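Local structure of acetylornithine aminotransferase (Aquifex aeolicus, 2EH6) at residues 305-308 with 313-316; 105-110 with 118-123; 73-78 with 276-281; 18-23 with 361-366. The protein catalyses the pyridoxal-phosphate-dependent transfer of an amino group from N(2)-acetyl-L-ornithine to 2-oxoglutarate, a step of arginine biosynthesis, as a homodimer. All coordinates share one frame; numbering follows the deposited sequence.

Interaction 1: residues 305-308 with 313-316; sequences KLKE and KVKG
L306 meets V314 mainly through the base of its side chain. L306 CB stands 3.9 Å from V314 CG2, and L306 C is a little closer to that methyl at 3.8 Å; V314 CG1 lies 4.1 Å from L306 CB, so both valine methyls fall within reach of the leucine. The branched end of L306 turns to other neighbours. K307 follows as the residue whose CA is nearest V314 CA, 6.0 Å away. Here the lysine stem does the touching: K307 CG rests 3.5 Å from V314 CG2, and K307 N is 3.6 Å from the same methyl. V314 CG2 is thus pressed against the helix backbone at the 306-307 peptide and flanked by CB of L306 and CG of K307. With V314 CG1 anti to the backbone N (chi1 -177°), CG2 is the branch delivered into this niche. The K307 and V314 side chains cross at about a right angle, and beyond CG the lysine runs extended, carrying NZ to a salt bridge with E304 one turn back on its own helix. The contact is purely apolar and joins the C-terminal end of helix 275-308 to strand 313-317, outermost in its sheet within this chain. L321 and L323 of the adjoining antiparallel strand 320-324 touch L306 and V314 respectively, and I368 and L371 of helix 361-374 pack on L306.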
loop_
_atom_site.group_PDB
_atom_site.type_symbol
_atom_site.label_atom_id
_atom_site.label_comp_id
_atom_site.label_asym_id
_atom_site.label_seq_id
_atom_site.Cartn_x
_atom_site.Cartn_y
_atom_site.Cartn_z
ATOM N N LYS A 305 23.689 -17.755 -22.002
ATOM C CA LYS A 305 24.086 -16.758 -22.992
ATOM C C LYS A 305 24.798 -15.595 -22.308
ATOM O O LYS A 305 25.749 -15.032 -22.849
ATOM C CB LYS A 305 22.861 -16.244 -23.755
ATOM C CG LYS A 305 22.141 -17.312 -24.565
ATOM C CD LYS A 305 23.083 -17.971 -25.565
ATOM C CE LYS A 305 22.394 -19.089 -26.322
ATOM N NZ LYS A 305 23.277 -19.699 -27.356
ATOM N N LEU A 306 24.331 -15.233 -21.116
ATOM C CA LEU A 306 24.945 -14.149 -20.363
ATOM C C LEU A 306 26.375 -14.533 -20.009
ATOM O O LEU A 306 27.284 -13.707 -20.085
ATOM C CB LEU A 306 24.147 -13.860 -19.090
ATOM C CG LEU A 306 22.802 -13.152 -19.286
ATOM C CD1 LEU A 306 22.093 -13.010 -17.950
ATOM C CD2 LEU A 306 23.034 -11.781 -19.911
ATOM N N LYS A 307 26.571 -15.789 -19.619
ATOM C CA LYS A 307 27.906 -16.275 -19.279
ATOM C C LYS A 307 28.792 -16.223 -20.519
ATOM O O LYS A 307 29.978 -15.902 -20.438
ATOM C CB LYS A 307 27.840 -17.716 -18.767
ATOM C CG LYS A 307 27.256 -17.875 -17.375
ATOM C CD LYS A 307 27.103 -19.349 -17.013
ATOM C CE LYS A 307 26.566 -19.520 -15.598
ATOM N NZ LYS A 307 26.205 -20.935 -15.297
ATOM N N GLU A 308 28.200 -16.536 -21.668
ATOM C CA GLU A 308 28.915 -16.545 -22.939
ATOM C C GLU A 308 29.498 -15.197 -23.342
ATOM O O GLU A 308 30.500 -15.140 -24.054
ATOM C CB GLU A 308 27.995 -17.056 -24.045
ATOM C CG GLU A 308 27.931 -18.568 -24.143
ATOM C CD GLU A 308 26.807 -19.043 -25.041
ATOM O OE1 GLU A 308 26.563 -18.400 -26.086
ATOM O OE2 GLU A 308 26.174 -20.065 -24.704
ATOM N N LYS A 313 30.451 -11.817 -13.857
ATOM C CA LYS A 313 29.887 -12.925 -13.094
ATOM C C LYS A 313 28.361 -12.932 -13.219
ATOM O O LYS A 313 27.701 -11.941 -12.905
ATOM C CB LYS A 313 30.281 -12.779 -11.623
ATOM C CG LYS A 313 29.834 -13.923 -10.739
ATOM C CD LYS A 313 30.037 -13.578 -9.271
ATOM C CE LYS A 313 29.701 -14.767 -8.388
ATOM N NZ LYS A 313 28.371 -15.350 -8.738
ATOM N N VAL A 314 27.805 -14.050 -13.673
ATOM C CA VAL A 314 26.362 -14.172 -13.836
ATOM C C VAL A 314 25.752 -14.731 -12.555
ATOM O O VAL A 314 26.203 -15.750 -12.033
ATOM C CB VAL A 314 26.020 -15.094 -15.019
ATOM C CG1 VAL A 314 24.519 -15.146 -15.230
ATOM C CG2 VAL A 314 26.725 -14.597 -16.269
ATOM N N LYS A 315 24.722 -14.056 -12.058
ATOM C CA LYS A 315 24.068 -14.450 -10.816
ATOM C C LYS A 315 22.574 -14.628 -11.023
ATOM O O LYS A 315 22.019 -14.173 -12.025
ATOM C CB LYS A 315 24.304 -13.369 -9.760
ATOM C CG LYS A 315 25.762 -12.928 -9.646
ATOM C CD LYS A 315 25.909 -11.587 -8.934
ATOM C CE LYS A 315 25.509 -11.660 -7.473
ATOM N NZ LYS A 315 25.745 -10.360 -6.779
ATOM N N GLY A 316 21.925 -15.297 -10.077
ATOM C CA GLY A 316 20.492 -15.485 -10.178
ATOM C C GLY A 316 20.012 -16.876 -10.534
ATOM O O GLY A 316 20.799 -17.797 -10.744
#

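Interaction 2: residues 105-110 with 118-123; sequences LARKYW and WKFISF
R107 reaches from helix 95-112 to W118, just where the chain enters strand 119-123 of the large mixed sheet of the fold-type-I aminotransferase domain. Two hydrogen bonds join them, both to one acceptor: R107 NE gives a 2.8 Å bond to W118 O on a lone pair in the carbonyl plane, and R107 NH2 adds one of 2.9 Å to W118 O from 21° off that plane. The side-on grip is bent, with an angle at the NE hydrogen of 138°, as expected when two donors share one oxygen. The guanidinium is held also by P152 O through NH2 and, through NH1, by the carbonyls of P149 and F147 of the second subunit. A leucine here would probably leave W118 O without this double grip and cost the subunit interface its hydrogen bonds to P149 and F147. Apolar packing centres on F120, whose ring touches F154 of adjoining strand 154-157 and, farther along the sheet, I210 of strand 208-212. A106 CB abuts the ring edge, 3.7 Å from F120 CE1. The extended arginine chain follows the same rim, R107 NE passing it with guanidinium and phenyl planes 29° apart; R107 CG lies 3.7 Å from F120 CE2.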
loop_
_atom_site.group_PDB
_atom_site.type_symbol
_atom_site.label_atom_id
_atom_site.label_comp_id
_atom_site.label_asym_id
_atom_site.label_seq_id
_atom_site.Cartn_x
_atom_site.Cartn_y
_atom_site.Cartn_z
ATOM N N LEU A 105 2.638 -9.803 12.755
ATOM C CA LEU A 105 2.140 -11.145 13.070
ATOM C C LEU A 105 3.136 -11.935 13.918
ATOM O O LEU A 105 2.748 -12.636 14.854
ATOM C CB LEU A 105 1.844 -11.923 11.780
ATOM C CG LEU A 105 1.353 -13.369 11.944
ATOM C CD1 LEU A 105 0.013 -13.398 12.656
ATOM C CD2 LEU A 105 1.224 -14.015 10.575
ATOM N N ALA A 106 4.417 -11.821 13.584
ATOM C CA ALA A 106 5.466 -12.525 14.304
ATOM C C ALA A 106 5.562 -12.053 15.753
ATOM O O ALA A 106 5.705 -12.868 16.665
ATOM C CB ALA A 106 6.796 -12.328 13.604
ATOM N N ARG A 107 5.497 -10.740 15.963
ATOM C CA ARG A 107 5.564 -10.199 17.316
ATOM C C ARG A 107 4.348 -10.600 18.136
ATOM O O ARG A 107 4.488 -11.052 19.274
ATOM C CB ARG A 107 5.694 -8.672 17.297
ATOM C CG ARG A 107 7.118 -8.200 17.085
ATOM C CD ARG A 107 7.278 -6.709 17.295
ATOM N NE ARG A 107 8.691 -6.332 17.234
ATOM C CZ ARG A 107 9.140 -5.081 17.257
ATOM N NH1 ARG A 107 8.287 -4.065 17.342
ATOM N NH2 ARG A 107 10.444 -4.845 17.187
ATOM N N LYS A 108 3.156 -10.450 17.565
ATOM C CA LYS A 108 1.949 -10.809 18.296
ATOM C C LYS A 108 1.899 -12.310 18.571
ATOM O O LYS A 108 1.399 -12.743 19.615
ATOM C CB LYS A 108 0.695 -10.376 17.537
ATOM C CG LYS A 108 -0.570 -10.617 18.329
ATOM C CD LYS A 108 -1.747 -9.843 17.794
ATOM C CE LYS A 108 -2.971 -10.072 18.660
ATOM N NZ LYS A 108 -3.336 -11.523 18.708
ATOM N N TYR A 109 2.434 -13.097 17.644
ATOM C CA TYR A 109 2.461 -14.547 17.794
ATOM C C TYR A 109 3.076 -14.942 19.140
ATOM O O TYR A 109 2.475 -15.695 19.912
ATOM C CB TYR A 109 3.281 -15.173 16.668
ATOM C CG TYR A 109 3.513 -16.658 16.831
ATOM C CD1 TYR A 109 2.459 -17.562 16.741
ATOM C CD2 TYR A 109 4.792 -17.159 17.068
ATOM C CE1 TYR A 109 2.672 -18.934 16.877
ATOM C CE2 TYR A 109 5.018 -18.530 17.209
ATOM C CZ TYR A 109 3.953 -19.408 17.110
ATOM O OH TYR A 109 4.170 -20.762 17.245
ATOM N N TRP A 110 4.273 -14.427 19.408
ATOM C CA TRP A 110 4.981 -14.731 20.647
ATOM C C TRP A 110 4.304 -14.132 21.872
ATOM O O TRP A 110 4.393 -14.690 22.965
ATOM C CB TRP A 110 6.435 -14.261 20.555
ATOM C CG TRP A 110 7.238 -15.044 19.560
ATOM C CD1 TRP A 110 7.840 -14.566 18.431
ATOM C CD2 TRP A 110 7.514 -16.451 19.596
ATOM N NE1 TRP A 110 8.473 -15.587 17.763
ATOM C CE2 TRP A 110 8.290 -16.754 18.456
ATOM C CE3 TRP A 110 7.181 -17.486 20.485
ATOM C CZ2 TRP A 110 8.740 -18.050 18.178
ATOM C CZ3 TRP A 110 7.630 -18.778 20.206
ATOM C CH2 TRP A 110 8.402 -19.045 19.063
ATOM N N TRP A 118 10.698 -10.108 20.552
ATOM C CA TRP A 118 10.265 -9.005 19.711
ATOM C C TRP A 118 11.335 -8.491 18.756
ATOM O O TRP A 118 11.083 -7.568 17.980
ATOM C CB TRP A 118 9.756 -7.845 20.578
ATOM C CG TRP A 118 10.789 -7.440 21.590
ATOM C CD1 TRP A 118 11.029 -8.032 22.797
ATOM C CD2 TRP A 118 11.787 -6.422 21.439
ATOM N NE1 TRP A 118 12.116 -7.452 23.405
ATOM C CE2 TRP A 118 12.601 -6.460 22.594
ATOM C CE3 TRP A 118 12.075 -5.485 20.439
ATOM C CZ2 TRP A 118 13.686 -5.595 22.774
ATOM C CZ3 TRP A 118 13.155 -4.624 20.621
ATOM C CH2 TRP A 118 13.946 -4.687 21.780
ATOM N N LYS A 119 12.523 -9.088 18.811
ATOM C CA LYS A 119 13.619 -8.675 17.943
ATOM C C LYS A 119 13.635 -9.463 16.640
ATOM O O LYS A 119 13.084 -10.557 16.547
ATOM C CB LYS A 119 14.966 -8.861 18.646
ATOM C CG LYS A 119 15.120 -8.085 19.943
ATOM C CD LYS A 119 16.520 -8.276 20.521
ATOM C CE LYS A 119 16.667 -7.554 21.851
ATOM N NZ LYS A 119 18.040 -7.715 22.401
ATOM N N PHE A 120 14.283 -8.896 15.636
ATOM C CA PHE A 120 14.380 -9.547 14.342
ATOM C C PHE A 120 15.787 -9.421 13.814
ATOM O O PHE A 120 16.468 -8.419 14.043
ATOM C CB PHE A 120 13.420 -8.900 13.338
ATOM C CG PHE A 120 11.978 -9.120 13.650
ATOM C CD1 PHE A 120 11.329 -10.274 13.229
ATOM C CD2 PHE A 120 11.268 -8.181 14.385
ATOM C CE1 PHE A 120 9.987 -10.489 13.535
ATOM C CE2 PHE A 120 9.933 -8.386 14.698
ATOM C CZ PHE A 120 9.289 -9.542 14.272
ATOM N N ILE A 121 16.219 -10.458 13.117
ATOM C CA ILE A 121 17.525 -10.469 12.497
ATOM C C ILE A 121 17.263 -10.487 10.999
ATOM O O ILE A 121 16.581 -11.379 10.502
ATOM C CB ILE A 121 18.325 -11.737 12.858
ATOM C CG1 ILE A 121 18.656 -11.739 14.355
ATOM C CG2 ILE A 121 19.599 -11.806 12.011
ATOM C CD1 ILE A 121 19.392 -12.987 14.820
ATOM N N SER A 122 17.766 -9.487 10.289
ATOM C CA SER A 122 17.610 -9.450 8.843
ATOM C C SER A 122 19.032 -9.428 8.300
ATOM O O SER A 122 19.981 -9.609 9.063
ATOM C CB SER A 122 16.816 -8.217 8.392
ATOM O OG SER A 122 17.455 -7.016 8.773
ATOM N N PHE A 123 19.196 -9.196 7.004
ATOM C CA PHE A 123 20.533 -9.217 6.430
ATOM C C PHE A 123 20.996 -7.961 5.713
ATOM O O PHE A 123 20.189 -7.161 5.234
ATOM C CB PHE A 123 20.639 -10.414 5.486
ATOM C CG PHE A 123 20.535 -11.735 6.183
ATOM C CD1 PHE A 123 21.664 -12.340 6.729
ATOM C CD2 PHE A 123 19.304 -12.360 6.333
ATOM C CE1 PHE A 123 21.569 -13.550 7.415
ATOM C CE2 PHE A 123 19.199 -13.570 7.018
ATOM C CZ PHE A 123 20.336 -14.164 7.559
#

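Interaction 3: residues 73-78 with 276-281; sequences EELAHK and LACRAG
L75 meets C278 and G281 with its two methyl groups, one to each. L75 CD1 lies 3.5 Å from G281 C and 3.6 Å from G281 O, so this methyl rests on the bare backbone of the facing helix. L75 CD2 sits 3.9 Å from C278 CA and reaches the cysteine side chain more loosely, 4.2 Å from C278 SG. With CG anti to the backbone N (chi1 -177°), the fork of the leucine is carried to the partner helix and spans C278 and G281, one turn apart. Glycine at 281 makes room for it: a beta carbon there would clash with L75 CD2. An alanine in place of L75 would probably open a gap over G281 and remove the methyl that meets C278. This is close helix-helix packing, CA of L75 and CA of C278 being 6.4 Å apart, between helix 70-81 and the start of helix 275-308, the long helix that in fold-type-I aminotransferases runs from the large domain to the small C-terminal one. Next out, T282, I249 and F91 also touch L75, while T282 OG1 hydrogen-bonds to C278 O. On its far side, helix 275-308 is fastened to helix 47-59, where R279 forms a salt bridge with E55 and a hydrogen bond with Q56. The outer flank of helix 70-81 meets the second subunit: the carboxylate of E73 hydrogen-bonds to T1 and Y2 of that subunit, and the ring of that Y2 stacks on H77.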
loop_
_atom_site.group_PDB
_atom_site.type_symbol
_atom_site.label_atom_id
_atom_site.label_comp_id
_atom_site.label_asym_id
_atom_site.label_seq_id
_atom_site.Cartn_x
_atom_site.Cartn_y
_atom_site.Cartn_z
ATOM N N GLU A 73 -11.098 -15.384 -0.810
ATOM C CA GLU A 73 -11.049 -16.815 -0.502
ATOM C C GLU A 73 -10.466 -17.602 -1.669
ATOM O O GLU A 73 -9.574 -18.424 -1.484
ATOM C CB GLU A 73 -12.450 -17.362 -0.207
ATOM C CG GLU A 73 -13.020 -16.991 1.141
ATOM C CD GLU A 73 -12.258 -17.610 2.297
ATOM O OE1 GLU A 73 -11.526 -18.603 2.083
ATOM O OE2 GLU A 73 -12.408 -17.107 3.429
ATOM N N GLU A 74 -10.980 -17.347 -2.871
ATOM C CA GLU A 74 -10.520 -18.050 -4.064
ATOM C C GLU A 74 -9.032 -17.897 -4.335
ATOM O O GLU A 74 -8.350 -18.875 -4.629
ATOM C CB GLU A 74 -11.295 -17.594 -5.307
ATOM C CG GLU A 74 -10.535 -17.882 -6.603
ATOM C CD GLU A 74 -11.364 -17.699 -7.859
ATOM O OE1 GLU A 74 -12.053 -16.660 -7.984
ATOM O OE2 GLU A 74 -11.309 -18.594 -8.734
ATOM N N LEU A 75 -8.530 -16.667 -4.254
ATOM C CA LEU A 75 -7.116 -16.426 -4.502
ATOM C C LEU A 75 -6.263 -17.031 -3.388
ATOM O O LEU A 75 -5.228 -17.642 -3.650
ATOM C CB LEU A 75 -6.847 -14.921 -4.614
ATOM C CG LEU A 75 -5.403 -14.535 -4.943
ATOM C CD1 LEU A 75 -4.954 -15.262 -6.208
ATOM C CD2 LEU A 75 -5.302 -13.018 -5.112
ATOM N N ALA A 76 -6.699 -16.867 -2.142
ATOM C CA ALA A 76 -5.949 -17.419 -1.011
ATOM C C ALA A 76 -5.785 -18.928 -1.187
ATOM O O ALA A 76 -4.704 -19.478 -0.986
ATOM C CB ALA A 76 -6.679 -17.124 0.298
ATOM N N HIS A 77 -6.872 -19.586 -1.571
ATOM C CA HIS A 77 -6.872 -21.029 -1.781
ATOM C C HIS A 77 -5.787 -21.437 -2.779
ATOM O O HIS A 77 -5.061 -22.405 -2.557
ATOM C CB HIS A 77 -8.252 -21.464 -2.283
ATOM C CG HIS A 77 -8.417 -22.947 -2.413
ATOM N ND1 HIS A 77 -7.365 -23.825 -2.257
ATOM C CD2 HIS A 77 -9.504 -23.706 -2.686
ATOM C CE1 HIS A 77 -7.797 -25.061 -2.432
ATOM N NE2 HIS A 77 -9.092 -25.017 -2.693
ATOM N N LYS A 78 -5.667 -20.694 -3.876
ATOM C CA LYS A 78 -4.662 -21.009 -4.881
ATOM C C LYS A 78 -3.249 -20.785 -4.357
ATOM O O LYS A 78 -2.334 -21.539 -4.686
ATOM C CB LYS A 78 -4.892 -20.171 -6.144
ATOM C CG LYS A 78 -6.179 -20.507 -6.873
ATOM C CD LYS A 78 -6.522 -19.436 -7.900
ATOM C CE LYS A 78 -7.917 -19.645 -8.481
ATOM N NZ LYS A 78 -8.007 -20.895 -9.284
ATOM N N LEU A 276 -10.717 -6.180 -7.694
ATOM C CA LEU A 276 -9.910 -5.937 -8.884
ATOM C C LEU A 276 -8.538 -6.597 -8.742
ATOM O O LEU A 276 -8.060 -7.275 -9.652
ATOM C CB LEU A 276 -9.749 -4.434 -9.115
ATOM C CG LEU A 276 -9.134 -4.045 -10.463
ATOM C CD1 LEU A 276 -10.085 -4.444 -11.581
ATOM C CD2 LEU A 276 -8.867 -2.551 -10.500
ATOM N N ALA A 277 -7.908 -6.399 -7.590
ATOM C CA ALA A 277 -6.600 -6.980 -7.319
ATOM C C ALA A 277 -6.682 -8.508 -7.300
ATOM O O ALA A 277 -5.806 -9.203 -7.826
ATOM C CB ALA A 277 -6.078 -6.472 -5.972
ATOM N N CYS A 278 -7.732 -9.032 -6.687
ATOM C CA CYS A 278 -7.893 -10.478 -6.604
ATOM C C CYS A 278 -8.184 -11.118 -7.958
ATOM O O CYS A 278 -7.763 -12.238 -8.221
ATOM C CB CYS A 278 -8.985 -10.826 -5.592
ATOM S SG CYS A 278 -8.492 -10.508 -3.859
ATOM N N ARG A 279 -8.897 -10.405 -8.825
ATOM C CA ARG A 279 -9.199 -10.942 -10.150
ATOM C C ARG A 279 -7.876 -11.050 -10.911
ATOM O O ARG A 279 -7.625 -12.023 -11.627
ATOM C CB ARG A 279 -10.168 -10.006 -10.882
ATOM C CG ARG A 279 -10.706 -10.528 -12.217
ATOM C CD ARG A 279 -11.695 -11.684 -12.044
ATOM N NE ARG A 279 -12.264 -12.106 -13.326
ATOM C CZ ARG A 279 -13.352 -11.578 -13.891
ATOM N NH1 ARG A 279 -14.020 -10.597 -13.295
ATOM N NH2 ARG A 279 -13.770 -12.029 -15.067
ATOM N N ALA A 280 -7.018 -10.049 -10.740
ATOM C CA ALA A 280 -5.721 -10.041 -11.399
ATOM C C ALA A 280 -4.867 -11.188 -10.879
ATOM O O ALA A 280 -4.298 -11.959 -11.659
ATOM C CB ALA A 280 -5.016 -8.710 -11.154
ATOM N N GLY A 281 -4.781 -11.294 -9.556
ATOM C CA GLY A 281 -3.988 -12.347 -8.949
ATOM C C GLY A 281 -4.451 -13.734 -9.352
ATOM O O GLY A 281 -3.635 -14.630 -9.549
#

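Interaction 4: residues 18-23 with 361-366; sequences KGVYLY and KEHIDR
V20 and Y21 face H363 from a tight turn that presents them to the first turn of helix 361-374. Residues 18-21 form a type II' beta turn, with G19 at positive phi in its first corner; K18 N bonds to Y21 O and Y21 N to K18 O, closing a beta hairpin between strands 12-18 and 21-24. The backbones stay well apart, V20 CA lying 8.6 Å from H363 CA, and side chains fill the distance. V20 sets a methyl over the imidazole: V20 CG2 makes a CH-pi contact 3.8 Å from the H363 ring centroid and 22° off the normal, displaced toward the ND1-CE1 side, with H363 CE1 its nearest atom at 3.6 Å. Y21 comes to the same side of the imidazole, edge first, in an offset edge-to-face pair whose centroids are 6.0 Å apart and whose planes stand at 88°. Its hydroxyl is the forward point, with Y21 OH 3.8 Å from H363 CD2. The H363 torsion that sets CG beside the backbone N (chi1 -64°) brings the ring out to V20 and Y21, and a weak hydrogen bond from Q360 N to ND1 may help set its rotation. Strand 29-32 adjoins the hairpin strand, with L31 touching both Y21 and R366, while I364 packs helix 361-374 onto V298, Y301 and F302 of helix 275-308.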
loop_
_atom_site.group_PDB
_atom_site.type_symbol
_atom_site.label_atom_id
_atom_site.label_comp_id
_atom_site.label_asym_id
_atom_site.label_seq_id
_atom_site.Cartn_x
_atom_site.Cartn_y
_atom_site.Cartn_z
ATOM N N LYS A 18 2.590 -3.832 -25.176
ATOM C CA LYS A 18 2.005 -4.968 -25.874
ATOM C C LYS A 18 2.970 -6.132 -25.769
ATOM O O LYS A 18 4.077 -6.077 -26.305
ATOM C CB LYS A 18 1.755 -4.639 -27.349
ATOM C CG LYS A 18 0.990 -5.733 -28.080
ATOM C CD LYS A 18 -0.262 -6.116 -27.293
ATOM C CE LYS A 18 -1.258 -6.896 -28.134
ATOM N NZ LYS A 18 -2.041 -7.852 -27.293
ATOM N N GLY A 19 2.555 -7.185 -25.073
ATOM C CA GLY A 19 3.422 -8.337 -24.907
ATOM C C GLY A 19 4.634 -7.979 -24.068
ATOM O O GLY A 19 4.498 -7.463 -22.957
ATOM N N VAL A 20 5.822 -8.249 -24.596
ATOM C CA VAL A 20 7.058 -7.949 -23.888
ATOM C C VAL A 20 7.677 -6.640 -24.380
ATOM O O VAL A 20 8.847 -6.354 -24.110
ATOM C CB VAL A 20 8.085 -9.090 -24.063
ATOM C CG1 VAL A 20 7.585 -10.350 -23.376
ATOM C CG2 VAL A 20 8.315 -9.364 -25.543
ATOM N N TYR A 21 6.881 -5.845 -25.090
ATOM C CA TYR A 21 7.350 -4.565 -25.616
ATOM C C TYR A 21 6.623 -3.364 -25.025
ATOM O O TYR A 21 5.444 -3.440 -24.687
ATOM C CB TYR A 21 7.182 -4.523 -27.143
ATOM C CG TYR A 21 8.063 -5.503 -27.879
ATOM C CD1 TYR A 21 9.388 -5.188 -28.183
ATOM C CD2 TYR A 21 7.590 -6.769 -28.219
ATOM C CE1 TYR A 21 10.222 -6.117 -28.802
ATOM C CE2 TYR A 21 8.413 -7.703 -28.835
ATOM C CZ TYR A 21 9.727 -7.373 -29.120
ATOM O OH TYR A 21 10.548 -8.312 -29.702
ATOM N N LEU A 22 7.348 -2.254 -24.920
ATOM C CA LEU A 22 6.796 -1.001 -24.427
ATOM C C LEU A 22 7.048 0.063 -25.498
ATOM O O LEU A 22 8.030 -0.016 -26.243
ATOM C CB LEU A 22 7.470 -0.586 -23.117
ATOM C CG LEU A 22 6.924 -1.256 -21.848
ATOM C CD1 LEU A 22 7.817 -0.942 -20.657
ATOM C CD2 LEU A 22 5.509 -0.759 -21.596
ATOM N N TYR A 23 6.155 1.041 -25.580
ATOM C CA TYR A 23 6.283 2.123 -26.557
ATOM C C TYR A 23 6.211 3.468 -25.854
ATOM O O TYR A 23 5.310 3.698 -25.048
ATOM C CB TYR A 23 5.165 2.018 -27.598
ATOM C CG TYR A 23 5.130 0.671 -28.267
ATOM C CD1 TYR A 23 4.558 -0.432 -27.626
ATOM C CD2 TYR A 23 5.753 0.470 -29.498
ATOM C CE1 TYR A 23 4.618 -1.701 -28.188
ATOM C CE2 TYR A 23 5.820 -0.799 -30.071
ATOM C CZ TYR A 23 5.254 -1.878 -29.408
ATOM O OH TYR A 23 5.346 -3.138 -29.951
ATOM N N LYS A 361 12.835 -17.569 -26.101
ATOM C CA LYS A 361 14.229 -17.616 -26.539
ATOM C C LYS A 361 14.586 -16.601 -27.615
ATOM O O LYS A 361 15.643 -15.975 -27.552
ATOM C CB LYS A 361 14.587 -19.028 -27.017
ATOM C CG LYS A 361 14.646 -20.037 -25.884
ATOM C CD LYS A 361 15.159 -21.384 -26.353
ATOM C CE LYS A 361 15.279 -22.348 -25.185
ATOM N NZ LYS A 361 15.840 -23.657 -25.602
ATOM N N GLU A 362 13.707 -16.440 -28.599
ATOM C CA GLU A 362 13.940 -15.488 -29.679
ATOM C C GLU A 362 14.151 -14.093 -29.098
ATOM O O GLU A 362 14.989 -13.333 -29.579
ATOM C CB GLU A 362 12.743 -15.471 -30.632
ATOM C CG GLU A 362 12.878 -14.487 -31.781
ATOM C CD GLU A 362 11.580 -14.313 -32.547
ATOM O OE1 GLU A 362 10.618 -13.758 -31.972
ATOM O OE2 GLU A 362 11.520 -14.736 -33.723
ATOM N N HIS A 363 13.379 -13.765 -28.065
ATOM C CA HIS A 363 13.472 -12.466 -27.397
ATOM C C HIS A 363 14.783 -12.368 -26.623
ATOM O O HIS A 363 15.439 -11.325 -26.615
ATOM C CB HIS A 363 12.298 -12.291 -26.436
ATOM C CG HIS A 363 10.964 -12.255 -27.113
ATOM N ND1 HIS A 363 9.799 -12.645 -26.483
ATOM C CD2 HIS A 363 10.604 -11.844 -28.351
ATOM C CE1 HIS A 363 8.779 -12.474 -27.305
ATOM N NE2 HIS A 363 9.240 -11.988 -28.445
ATOM N N ILE A 364 15.156 -13.463 -25.970
ATOM C CA ILE A 364 16.398 -13.509 -25.211
ATOM C C ILE A 364 17.566 -13.196 -26.146
ATOM O O ILE A 364 18.451 -12.412 -25.806
ATOM C CB ILE A 364 16.617 -14.905 -24.574
ATOM C CG1 ILE A 364 15.514 -15.199 -23.552
ATOM C CG2 ILE A 364 17.989 -14.973 -23.917
ATOM C CD1 ILE A 364 15.429 -14.203 -22.401
ATOM N N ASP A 365 17.560 -13.804 -27.328
ATOM C CA ASP A 365 18.629 -13.576 -28.297
ATOM C C ASP A 365 18.742 -12.103 -28.656
ATOM O O ASP A 365 19.843 -11.561 -28.768
ATOM C CB ASP A 365 18.392 -14.396 -29.570
ATOM C CG ASP A 365 18.490 -15.886 -29.326
ATOM O OD1 ASP A 365 19.244 -16.284 -28.412
ATOM O OD2 ASP A 365 17.823 -16.658 -30.050
ATOM N N ARG A 366 17.593 -11.462 -28.833
ATOM C CA ARG A 366 17.535 -10.047 -29.169
ATOM C C ARG A 366 18.257 -9.234 -28.102
ATOM O O ARG A 366 19.098 -8.388 -28.412
ATOM C CB ARG A 366 16.075 -9.598 -29.254
ATOM C CG ARG A 366 15.251 -10.347 -30.288
ATOM C CD ARG A 366 15.414 -9.734 -31.662
ATOM N NE ARG A 366 14.912 -8.362 -31.689
ATOM C CZ ARG A 366 14.973 -7.558 -32.746
ATOM N NH1 ARG A 366 15.518 -7.983 -33.880
ATOM N NH2 ARG A 366 14.488 -6.326 -32.669
#

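Overall arrangement
Interactions 1 and 4, 19 Å apart between centres, both reach the seven-stranded sheet of the smaller domain, at strands near its two ends; helix 361-374, which carries half of interaction 4, also packs on L306 of interaction 1. Helix 275-308 carries interaction 3 near its start and interaction 1 at its end, with centres 35 Å apart. Interactions 2 and 3 belong to the cofactor-binding part and both meet the second subunit. Both stand some way back from the active site: the F120 side chain is about 11 Å from that of D212, which lines the cofactor pocket, and G281 lies about 12 Å from the side chain of K241, the cofactor-attachment lysine, not linked in this structure.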